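Local coordinates for succinoglycan biosynthesis protein (PDB 3B55) that binds calcium and belongs to the erythromycin esterase family, so it may be a hydrolase-like enzyme, though its own reaction is not established, at residues S342-N352 / I404-G412; N369-Q377 / I421-Q432. The protein carries 1 engineered substitution. All blocks are in the same frame, centred on the assembly; numbering follows the deposited sequence.

Contact 1 (S342-N352 / I404-G412); sequences SVYEGQYNVKN and IFAGITTEG
Y348 and F405 reach each other through different first torsions: Y348 places CG between its backbone N and carbonyl carbon (chi1 52°), while F405 swings its ring opposite its own N (chi1 168°). The two side chains come from opposite directions and form a T-shaped pair, the edge of F405 directed at the face of Y348, with ring planes 67° apart and centroids 5.4 Å apart. F405 also takes V343 CG2 obliquely, 3.7 Å from its CD2.

Further along the strand, V350 crosses E411 at about a right angle, with V350 CG1 3.5 Å from E411 CG. E411 bends at chi2 and brings OE2 to the edge of the Y348 ring; at 3.6 Å from Y348 OH this is a contact, and the carboxylate finds its salt bridge with K417 instead. The main chains meet in one bridge, K351 with T410. K351 N gives a nearly straight hydrogen bond to T409 O (2.9 Å), and E411 N returns one to K351 O (3.2 Å).

These two bonds join the loop after strand 402-405 to strand 346-351. T409 is thus held by its backbone O, while its side chain touches the calcium ligand H85 and lies about 5 Å from the calcium ion.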
loop_
_atom_site.group_PDB
_atom_site.type_symbol
_atom_site.label_atom_id
_atom_site.label_comp_id
_atom_site.label_asym_id
_atom_site.label_seq_id
_atom_site.Cartn_x
_atom_site.Cartn_y
_atom_site.Cartn_z
ATOM N N SER A 342 12.282 -3.355 -8.158
ATOM C CA SER A 342 12.393 -3.265 -9.601
ATOM C C SER A 342 12.734 -4.629 -10.186
ATOM O O SER A 342 13.360 -5.466 -9.533
ATOM C CB SER A 342 13.448 -2.229 -9.982
ATOM O OG SER A 342 13.317 -1.853 -11.343
ATOM N N VAL A 343 12.327 -4.845 -11.426
ATOM C CA VAL A 343 12.550 -6.123 -12.069
ATOM C C VAL A 343 13.357 -6.007 -13.352
ATOM O O VAL A 343 13.781 -4.918 -13.736
ATOM C CB VAL A 343 11.200 -6.781 -12.378
ATOM C CG1 VAL A 343 10.474 -7.106 -11.076
ATOM C CG2 VAL A 343 10.354 -5.840 -13.226
ATOM N N TYR A 344 13.553 -7.145 -14.012
ATOM C CA TYR A 344 14.303 -7.201 -15.258
ATOM C C TYR A 344 13.743 -8.255 -16.218
ATOM O O TYR A 344 13.178 -7.919 -17.257
ATOM C CB TYR A 344 15.778 -7.479 -14.956
ATOM C CG TYR A 344 16.651 -7.557 -16.186
ATOM C CD1 TYR A 344 16.600 -6.564 -17.164
ATOM C CD2 TYR A 344 17.521 -8.630 -16.379
ATOM C CE1 TYR A 344 17.390 -6.637 -18.306
ATOM C CE2 TYR A 344 18.320 -8.713 -17.518
ATOM C CZ TYR A 344 18.250 -7.714 -18.476
ATOM O OH TYR A 344 19.037 -7.793 -19.601
ATOM N N GLU A 345 13.889 -9.529 -15.872
ATOM C CA GLU A 345 13.381 -10.593 -16.729
ATOM C C GLU A 345 12.432 -11.508 -15.966
ATOM O O GLU A 345 12.451 -11.553 -14.730
ATOM C CB GLU A 345 14.535 -11.426 -17.303
ATOM C CG GLU A 345 15.525 -10.644 -18.162
ATOM C CD GLU A 345 16.653 -11.517 -18.706
ATOM O OE1 GLU A 345 17.220 -12.311 -17.925
ATOM O OE2 GLU A 345 16.977 -11.399 -19.909
ATOM N N GLY A 346 11.591 -12.230 -16.706
ATOM C CA GLY A 346 10.657 -13.138 -16.067
ATOM C C GLY A 346 9.206 -12.971 -16.474
ATOM O O GLY A 346 8.887 -12.228 -17.402
ATOM N N GLN A 347 8.327 -13.673 -15.762
ATOM C CA GLN A 347 6.898 -13.621 -16.022
ATOM C C GLN A 347 6.138 -13.262 -14.756
ATOM O O GLN A 347 6.612 -13.503 -13.645
ATOM C CB GLN A 347 6.412 -14.964 -16.564
ATOM C CG GLN A 347 7.182 -15.419 -17.791
ATOM C CD GLN A 347 6.669 -16.725 -18.351
ATOM O OE1 GLN A 347 5.634 -16.766 -19.020
ATOM N NE2 GLN A 347 7.386 -17.808 -18.068
ATOM N N TYR A 348 4.953 -12.692 -14.928
ATOM C CA TYR A 348 4.141 -12.280 -13.797
ATOM C C TYR A 348 2.664 -12.381 -14.130
ATOM O O TYR A 348 2.292 -12.490 -15.301
ATOM C CB TYR A 348 4.466 -10.833 -13.427
ATOM C CG TYR A 348 4.398 -9.874 -14.604
ATOM C CD1 TYR A 348 5.473 -9.743 -15.487
ATOM C CD2 TYR A 348 3.250 -9.120 -14.853
ATOM C CE1 TYR A 348 5.407 -8.887 -16.588
ATOM C CE2 TYR A 348 3.175 -8.261 -15.949
ATOM C CZ TYR A 348 4.253 -8.155 -16.810
ATOM O OH TYR A 348 4.176 -7.339 -17.906
ATOM N N ASN A 349 1.826 -12.355 -13.095
ATOM C CA ASN A 349 0.387 -12.414 -13.290
ATOM C C ASN A 349 -0.121 -11.021 -13.643
ATOM O O ASN A 349 0.329 -10.011 -13.083
ATOM C CB ASN A 349 -0.335 -12.885 -12.025
ATOM C CG ASN A 349 -0.184 -14.372 -11.781
ATOM O OD1 ASN A 349 -0.347 -15.182 -12.692
ATOM N ND2 ASN A 349 0.116 -14.740 -10.543
ATOM N N VAL A 350 -1.059 -10.976 -14.579
ATOM C CA VAL A 350 -1.659 -9.725 -15.011
ATOM C C VAL A 350 -2.971 -10.088 -15.693
ATOM O O VAL A 350 -3.134 -11.221 -16.145
ATOM C CB VAL A 350 -0.746 -8.987 -16.016
ATOM C CG1 VAL A 350 -0.603 -9.805 -17.307
ATOM C CG2 VAL A 350 -1.312 -7.614 -16.316
ATOM N N LYS A 351 -3.912 -9.150 -15.741
ATOM C CA LYS A 351 -5.185 -9.409 -16.405
ATOM C C LYS A 351 -4.971 -9.317 -17.917
ATOM O O LYS A 351 -4.398 -8.345 -18.408
ATOM C CB LYS A 351 -6.241 -8.398 -15.958
ATOM C CG LYS A 351 -6.748 -8.638 -14.538
ATOM C CD LYS A 351 -7.872 -7.679 -14.184
ATOM C CE LYS A 351 -8.448 -7.980 -12.809
ATOM N NZ LYS A 351 -9.353 -6.893 -12.326
ATOM N N ASN A 352 -5.428 -10.328 -18.652
ATOM C CA ASN A 352 -5.252 -10.348 -20.106
ATOM C C ASN A 352 -6.250 -9.500 -20.889
ATOM O O ASN A 352 -6.992 -8.698 -20.319
ATOM C CB ASN A 352 -5.292 -11.787 -20.635
ATOM C CG ASN A 352 -6.572 -12.507 -20.283
ATOM O OD1 ASN A 352 -7.566 -11.892 -19.890
ATOM N ND2 ASN A 352 -6.565 -13.823 -20.446
ATOM N N ILE A 404 10.661 3.136 -17.231
ATOM C CA ILE A 404 10.666 2.067 -16.249
ATOM C C ILE A 404 9.372 1.297 -16.358
ATOM O O ILE A 404 8.319 1.869 -16.634
ATOM C CB ILE A 404 10.790 2.590 -14.805
ATOM C CG1 ILE A 404 10.947 1.399 -13.844
ATOM C CG2 ILE A 404 9.549 3.410 -14.438
ATOM C CD1 ILE A 404 11.413 1.762 -12.435
ATOM N N PHE A 405 9.468 -0.009 -16.145
ATOM C CA PHE A 405 8.319 -0.900 -16.180
ATOM C C PHE A 405 7.222 -0.305 -15.275
ATOM O O PHE A 405 7.477 0.039 -14.127
ATOM C CB PHE A 405 8.786 -2.276 -15.688
ATOM C CG PHE A 405 7.678 -3.234 -15.390
ATOM C CD1 PHE A 405 6.884 -3.753 -16.409
ATOM C CD2 PHE A 405 7.449 -3.646 -14.081
ATOM C CE1 PHE A 405 5.881 -4.673 -16.125
ATOM C CE2 PHE A 405 6.448 -4.564 -13.786
ATOM C CZ PHE A 405 5.666 -5.079 -14.810
ATOM N N ALA A 406 6.004 -0.172 -15.801
ATOM C CA ALA A 406 4.900 0.411 -15.037
ATOM C C ALA A 406 4.224 -0.555 -14.070
ATOM O O ALA A 406 3.856 -0.176 -12.953
ATOM C CB ALA A 406 3.871 1.003 -15.992
ATOM N N GLY A 407 4.039 -1.792 -14.509
ATOM C CA GLY A 407 3.438 -2.789 -13.646
ATOM C C GLY A 407 1.957 -2.673 -13.326
ATOM O O GLY A 407 1.526 -3.088 -12.244
ATOM N N ILE A 408 1.173 -2.115 -14.243
ATOM C CA ILE A 408 -0.264 -1.986 -14.018
ATOM C C ILE A 408 -0.899 -3.384 -14.047
ATOM O O ILE A 408 -0.435 -4.281 -14.756
ATOM C CB ILE A 408 -0.913 -1.079 -15.077
ATOM C CG1 ILE A 408 -0.241 0.294 -15.047
ATOM C CG2 ILE A 408 -2.403 -0.917 -14.789
ATOM C CD1 ILE A 408 -0.208 0.914 -13.650
ATOM N N THR A 409 -1.953 -3.578 -13.265
ATOM C CA THR A 409 -2.587 -4.886 -13.185
ATOM C C THR A 409 -3.350 -5.328 -14.432
ATOM O O THR A 409 -3.739 -6.493 -14.549
ATOM C CB THR A 409 -3.509 -4.947 -11.959
ATOM O OG1 THR A 409 -4.474 -3.885 -12.027
ATOM C CG2 THR A 409 -2.696 -4.791 -10.687
ATOM N N THR A 410 -3.559 -4.408 -15.368
ATOM C CA THR A 410 -4.254 -4.752 -16.603
ATOM C C THR A 410 -3.407 -4.405 -17.816
ATOM O O THR A 410 -2.763 -3.359 -17.855
ATOM C CB THR A 410 -5.602 -4.015 -16.741
ATOM O OG1 THR A 410 -6.503 -4.460 -15.718
ATOM C CG2 THR A 410 -6.224 -4.294 -18.114
ATOM N N GLU A 411 -3.406 -5.304 -18.794
ATOM C CA GLU A 411 -2.669 -5.121 -20.042
ATOM C C GLU A 411 -3.727 -4.715 -21.069
ATOM O O GLU A 411 -4.719 -5.425 -21.254
ATOM C CB GLU A 411 -2.005 -6.438 -20.471
ATOM C CG GLU A 411 -1.054 -7.020 -19.429
ATOM C CD GLU A 411 0.418 -6.850 -19.790
ATOM O OE1 GLU A 411 0.887 -7.555 -20.711
ATOM O OE2 GLU A 411 1.106 -6.022 -19.149
ATOM N N GLY A 412 -3.532 -3.574 -21.723
ATOM C CA GLY A 412 -4.506 -3.122 -22.703
ATOM C C GLY A 412 -3.954 -2.026 -23.587
ATOM O O GLY A 412 -2.957 -1.407 -23.228
HETATM O O HOH W 1 -7.781 -4.005 -11.775
#

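Contact 2 (N369-Q377 / I421-Q432); sequences NSYNYIFGQ and ISLGKAFDILVQ
Y371 and F375, one turn apart on helix 371-376, drive into L423 and L430, and here the packing is close. L423 lays CB over one face of the Y371 ring, a CH-pi contact 3.7 Å from the centroid. Its CD2 carries on to the neighbouring phenylalanine, 3.4 Å from F375 CE2, so one leucine serves both rings. L430 CD2 sits over a face of F375 in a second CH-pi contact, 3.5 Å from that centroid. The L430 chi2 of 101° falls off the usual staggered positions, a hint of strain in this tight spot. The buried Q432 side chain, bent at chi2, crosses F375 obliquely, its CD 3.6 Å from F375 CB, and G376 meets it with backbone alone.

The Y371 hydroxyl is the polar centre of the contact. L423 N donates to Y371 OH (3.0 Å) at 168°. L423 opens the short helix 423-426; S422, at the N-cap position, makes no capping bond through its side chain, and the tyrosine oxygen accepts the N-H of L423. I421 O lies at the edge of the same ring, in its plane, while I421 CG2 approaches Y371 CE2 at 3.8 Å.

In the fold, helix 371-376 packs on the large mixed sheet, crossing strand 429-432 at 73° with the axes 10.3 Å apart at closest approach. Strand 382-386, next to it in the sheet, adds F383 and I385 around F375. W397 and H402 bring further rings to Y371.

Away from these rings, the outer parts of the segments face solvent instead. Beyond G376 comes Q377, which is exposed, as is N369 at the other end of the segment; K425, on helix 423-426, is exposed too.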
loop_
_atom_site.group_PDB
_atom_site.type_symbol
_atom_site.label_atom_id
_atom_site.label_comp_id
_atom_site.label_asym_id
_atom_site.label_seq_id
_atom_site.Cartn_x
_atom_site.Cartn_y
_atom_site.Cartn_z
ATOM N N ASN A 369 18.057 2.213 -22.219
ATOM C CA ASN A 369 17.997 3.482 -21.494
ATOM C C ASN A 369 17.069 3.378 -20.297
ATOM O O ASN A 369 16.948 4.320 -19.515
ATOM C CB ASN A 369 17.490 4.612 -22.385
ATOM C CG ASN A 369 18.362 4.840 -23.585
ATOM O OD1 ASN A 369 19.579 4.980 -23.465
ATOM N ND2 ASN A 369 17.745 4.885 -24.759
ATOM N N SER A 370 16.404 2.239 -20.154
ATOM C CA SER A 370 15.492 2.066 -19.039
ATOM C C SER A 370 16.230 1.615 -17.784
ATOM O O SER A 370 17.288 0.980 -17.861
ATOM C CB SER A 370 14.398 1.055 -19.396
ATOM O OG SER A 370 14.886 -0.273 -19.459
ATOM N N TYR A 371 15.676 1.975 -16.632
ATOM C CA TYR A 371 16.236 1.594 -15.348
ATOM C C TYR A 371 16.286 0.076 -15.214
ATOM O O TYR A 371 17.195 -0.466 -14.583
ATOM C CB TYR A 371 15.385 2.175 -14.222
ATOM C CG TYR A 371 15.507 3.674 -14.080
ATOM C CD1 TYR A 371 16.682 4.251 -13.602
ATOM C CD2 TYR A 371 14.436 4.515 -14.384
ATOM C CE1 TYR A 371 16.784 5.620 -13.416
ATOM C CE2 TYR A 371 14.531 5.882 -14.213
ATOM C CZ TYR A 371 15.704 6.431 -13.722
ATOM O OH TYR A 371 15.781 7.787 -13.494
ATOM N N ASN A 372 15.304 -0.601 -15.805
ATOM C CA ASN A 372 15.217 -2.063 -15.762
ATOM C C ASN A 372 16.440 -2.719 -16.407
ATOM O O ASN A 372 17.103 -3.569 -15.804
ATOM C CB ASN A 372 13.947 -2.519 -16.484
ATOM C CG ASN A 372 12.686 -2.058 -15.781
ATOM O OD1 ASN A 372 12.205 -2.713 -14.858
ATOM N ND2 ASN A 372 12.154 -0.915 -16.202
ATOM N N TYR A 373 16.733 -2.317 -17.636
ATOM C CA TYR A 373 17.876 -2.861 -18.363
ATOM C C TYR A 373 19.173 -2.562 -17.617
ATOM O O TYR A 373 19.995 -3.450 -17.393
ATOM C CB TYR A 373 17.968 -2.230 -19.752
ATOM C CG TYR A 373 19.109 -2.772 -20.584
ATOM C CD1 TYR A 373 18.946 -3.929 -21.345
ATOM C CD2 TYR A 373 20.363 -2.150 -20.586
ATOM C CE1 TYR A 373 19.994 -4.461 -22.082
ATOM C CE2 TYR A 373 21.427 -2.675 -21.328
ATOM C CZ TYR A 373 21.228 -3.837 -22.072
ATOM O OH TYR A 373 22.258 -4.394 -22.791
ATOM N N ILE A 374 19.353 -1.296 -17.257
ATOM C CA ILE A 374 20.549 -0.855 -16.569
ATOM C C ILE A 374 20.783 -1.580 -15.243
ATOM O O ILE A 374 21.870 -2.120 -15.024
ATOM C CB ILE A 374 20.511 0.673 -16.411
ATOM C CG1 ILE A 374 20.615 1.299 -17.812
ATOM C CG2 ILE A 374 21.644 1.148 -15.513
ATOM C CD1 ILE A 374 20.424 2.804 -17.867
ATOM N N PHE A 375 19.784 -1.603 -14.361
ATOM C CA PHE A 375 19.934 -2.320 -13.095
ATOM C C PHE A 375 19.998 -3.821 -13.400
ATOM O O PHE A 375 20.566 -4.601 -12.637
ATOM C CB PHE A 375 18.747 -2.034 -12.164
ATOM C CG PHE A 375 18.926 -0.806 -11.311
ATOM C CD1 PHE A 375 19.480 -0.901 -10.041
ATOM C CD2 PHE A 375 18.566 0.451 -11.792
ATOM C CE1 PHE A 375 19.677 0.236 -9.261
ATOM C CE2 PHE A 375 18.757 1.589 -11.027
ATOM C CZ PHE A 375 19.315 1.482 -9.756
ATOM N N GLY A 376 19.417 -4.213 -14.529
ATOM C CA GLY A 376 19.421 -5.610 -14.923
ATOM C C GLY A 376 20.786 -6.131 -15.340
ATOM O O GLY A 376 20.969 -7.340 -15.480
ATOM N N GLN A 377 21.745 -5.233 -15.555
ATOM C CA GLN A 377 23.084 -5.656 -15.948
ATOM C C GLN A 377 23.991 -5.928 -14.742
ATOM O O GLN A 377 25.133 -6.368 -14.907
ATOM C CB GLN A 377 23.732 -4.614 -16.863
ATOM C CG GLN A 377 22.991 -4.396 -18.179
ATOM C CD GLN A 377 22.647 -5.701 -18.872
ATOM O OE1 GLN A 377 21.522 -6.188 -18.770
ATOM N NE2 GLN A 377 23.619 -6.281 -19.565
ATOM N N ILE A 421 10.242 8.241 -15.292
ATOM C CA ILE A 421 10.353 8.528 -13.872
ATOM C C ILE A 421 11.793 8.847 -13.530
ATOM O O ILE A 421 12.704 8.432 -14.241
ATOM C CB ILE A 421 9.905 7.290 -13.026
ATOM C CG1 ILE A 421 9.792 7.662 -11.544
ATOM C CG2 ILE A 421 10.935 6.152 -13.159
ATOM C CD1 ILE A 421 9.384 6.497 -10.671
ATOM N N SER A 422 11.984 9.592 -12.445
ATOM C CA SER A 422 13.312 9.943 -11.947
ATOM C C SER A 422 13.471 9.032 -10.733
ATOM O O SER A 422 12.922 9.299 -9.657
ATOM C CB SER A 422 13.353 11.402 -11.517
ATOM O OG SER A 422 13.031 12.226 -12.614
ATOM N N LEU A 423 14.201 7.940 -10.914
ATOM C CA LEU A 423 14.381 6.972 -9.845
ATOM C C LEU A 423 14.897 7.566 -8.547
ATOM O O LEU A 423 14.398 7.229 -7.474
ATOM C CB LEU A 423 15.304 5.846 -10.307
ATOM C CG LEU A 423 15.113 4.528 -9.552
ATOM C CD1 LEU A 423 13.677 4.033 -9.737
ATOM C CD2 LEU A 423 16.103 3.506 -10.074
ATOM N N GLY A 424 15.900 8.433 -8.646
ATOM C CA GLY A 424 16.461 9.055 -7.460
ATOM C C GLY A 424 15.472 9.930 -6.710
ATOM O O GLY A 424 15.607 10.125 -5.506
ATOM N N LYS A 425 14.476 10.467 -7.408
ATOM C CA LYS A 425 13.490 11.317 -6.749
ATOM C C LYS A 425 12.316 10.507 -6.204
ATOM O O LYS A 425 11.745 10.849 -5.173
ATOM C CB LYS A 425 12.982 12.387 -7.714
ATOM C CG LYS A 425 14.090 13.297 -8.235
ATOM C CD LYS A 425 13.548 14.468 -9.052
ATOM C CE LYS A 425 14.697 15.259 -9.667
ATOM N NZ LYS A 425 14.287 16.599 -10.184
ATOM N N ALA A 426 11.970 9.427 -6.893
ATOM C CA ALA A 426 10.861 8.584 -6.476
ATOM C C ALA A 426 11.175 7.712 -5.259
ATOM O O ALA A 426 10.322 7.537 -4.385
ATOM C CB ALA A 426 10.426 7.707 -7.633
ATOM N N PHE A 427 12.393 7.177 -5.194
ATOM C CA PHE A 427 12.767 6.302 -4.087
ATOM C C PHE A 427 14.103 6.594 -3.419
ATOM O O PHE A 427 15.065 7.028 -4.061
ATOM C CB PHE A 427 12.807 4.847 -4.555
ATOM C CG PHE A 427 11.534 4.363 -5.182
ATOM C CD1 PHE A 427 10.405 4.121 -4.404
ATOM C CD2 PHE A 427 11.468 4.133 -6.555
ATOM C CE1 PHE A 427 9.218 3.649 -4.986
ATOM C CE2 PHE A 427 10.287 3.661 -7.149
ATOM C CZ PHE A 427 9.160 3.419 -6.362
ATOM N N ASP A 428 14.157 6.322 -2.119
ATOM C CA ASP A 428 15.370 6.502 -1.334
ATOM C C ASP A 428 16.165 5.197 -1.433
ATOM O O ASP A 428 17.390 5.199 -1.439
ATOM C CB ASP A 428 15.032 6.756 0.145
ATOM C CG ASP A 428 14.164 7.986 0.352
ATOM O OD1 ASP A 428 14.551 9.081 -0.124
ATOM O OD2 ASP A 428 13.096 7.860 0.995
ATOM N N ILE A 429 15.455 4.077 -1.522
ATOM C CA ILE A 429 16.110 2.772 -1.585
ATOM C C ILE A 429 15.503 1.878 -2.654
ATOM O O ILE A 429 14.279 1.752 -2.738
ATOM C CB ILE A 429 16.002 2.069 -0.217
ATOM C CG1 ILE A 429 16.636 2.965 0.856
ATOM C CG2 ILE A 429 16.691 0.688 -0.260
ATOM C CD1 ILE A 429 16.335 2.538 2.281
ATOM N N LEU A 430 16.355 1.257 -3.470
ATOM C CA LEU A 430 15.872 0.363 -4.516
ATOM C C LEU A 430 16.321 -1.084 -4.322
ATOM O O LEU A 430 17.486 -1.360 -4.042
ATOM C CB LEU A 430 16.332 0.817 -5.905
ATOM C CG LEU A 430 15.721 -0.089 -6.993
ATOM C CD1 LEU A 430 14.521 0.599 -7.637
ATOM C CD2 LEU A 430 16.756 -0.432 -8.040
ATOM N N VAL A 431 15.375 -2.000 -4.479
ATOM C CA VAL A 431 15.642 -3.422 -4.362
ATOM C C VAL A 431 15.399 -4.033 -5.734
ATOM O O VAL A 431 14.269 -4.033 -6.227
ATOM C CB VAL A 431 14.712 -4.076 -3.330
ATOM C CG1 VAL A 431 14.892 -5.584 -3.349
ATOM C CG2 VAL A 431 15.007 -3.506 -1.948
ATOM N N GLN A 432 16.461 -4.540 -6.355
ATOM C CA GLN A 432 16.359 -5.140 -7.685
ATOM C C GLN A 432 16.316 -6.665 -7.612
ATOM O O GLN A 432 17.101 -7.284 -6.899
ATOM C CB GLN A 432 17.558 -4.709 -8.547
ATOM C CG GLN A 432 17.578 -5.296 -9.959
ATOM C CD GLN A 432 16.613 -4.595 -10.914
ATOM O OE1 GLN A 432 16.366 -5.071 -12.025
ATOM N NE2 GLN A 432 16.082 -3.451 -10.494
#

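The four segments alternate along the chain: 342-352, 369-377, 404-412, then 421-432, so contacts 1 and 2 interlock, with centres 16 Å apart. Strands 336-344 and 429-433 are parallel neighbours in the mixed eight-stranded sheet, where S342 N probably bonds V431 O (2.9 Å). Strands 402-405 and 418-421, one from each contact, pair in a separate two-stranded antiparallel sheet. Helix 371-376 of contact 2 bears on contact 1 as well, N372 packing on F405, and Y344 OH probably bonds Q377 OE1 (3.1 Å). Contact 1 comes close to the calcium site; contact 2 lies away from it, where helix 371-376 packs on the sheet.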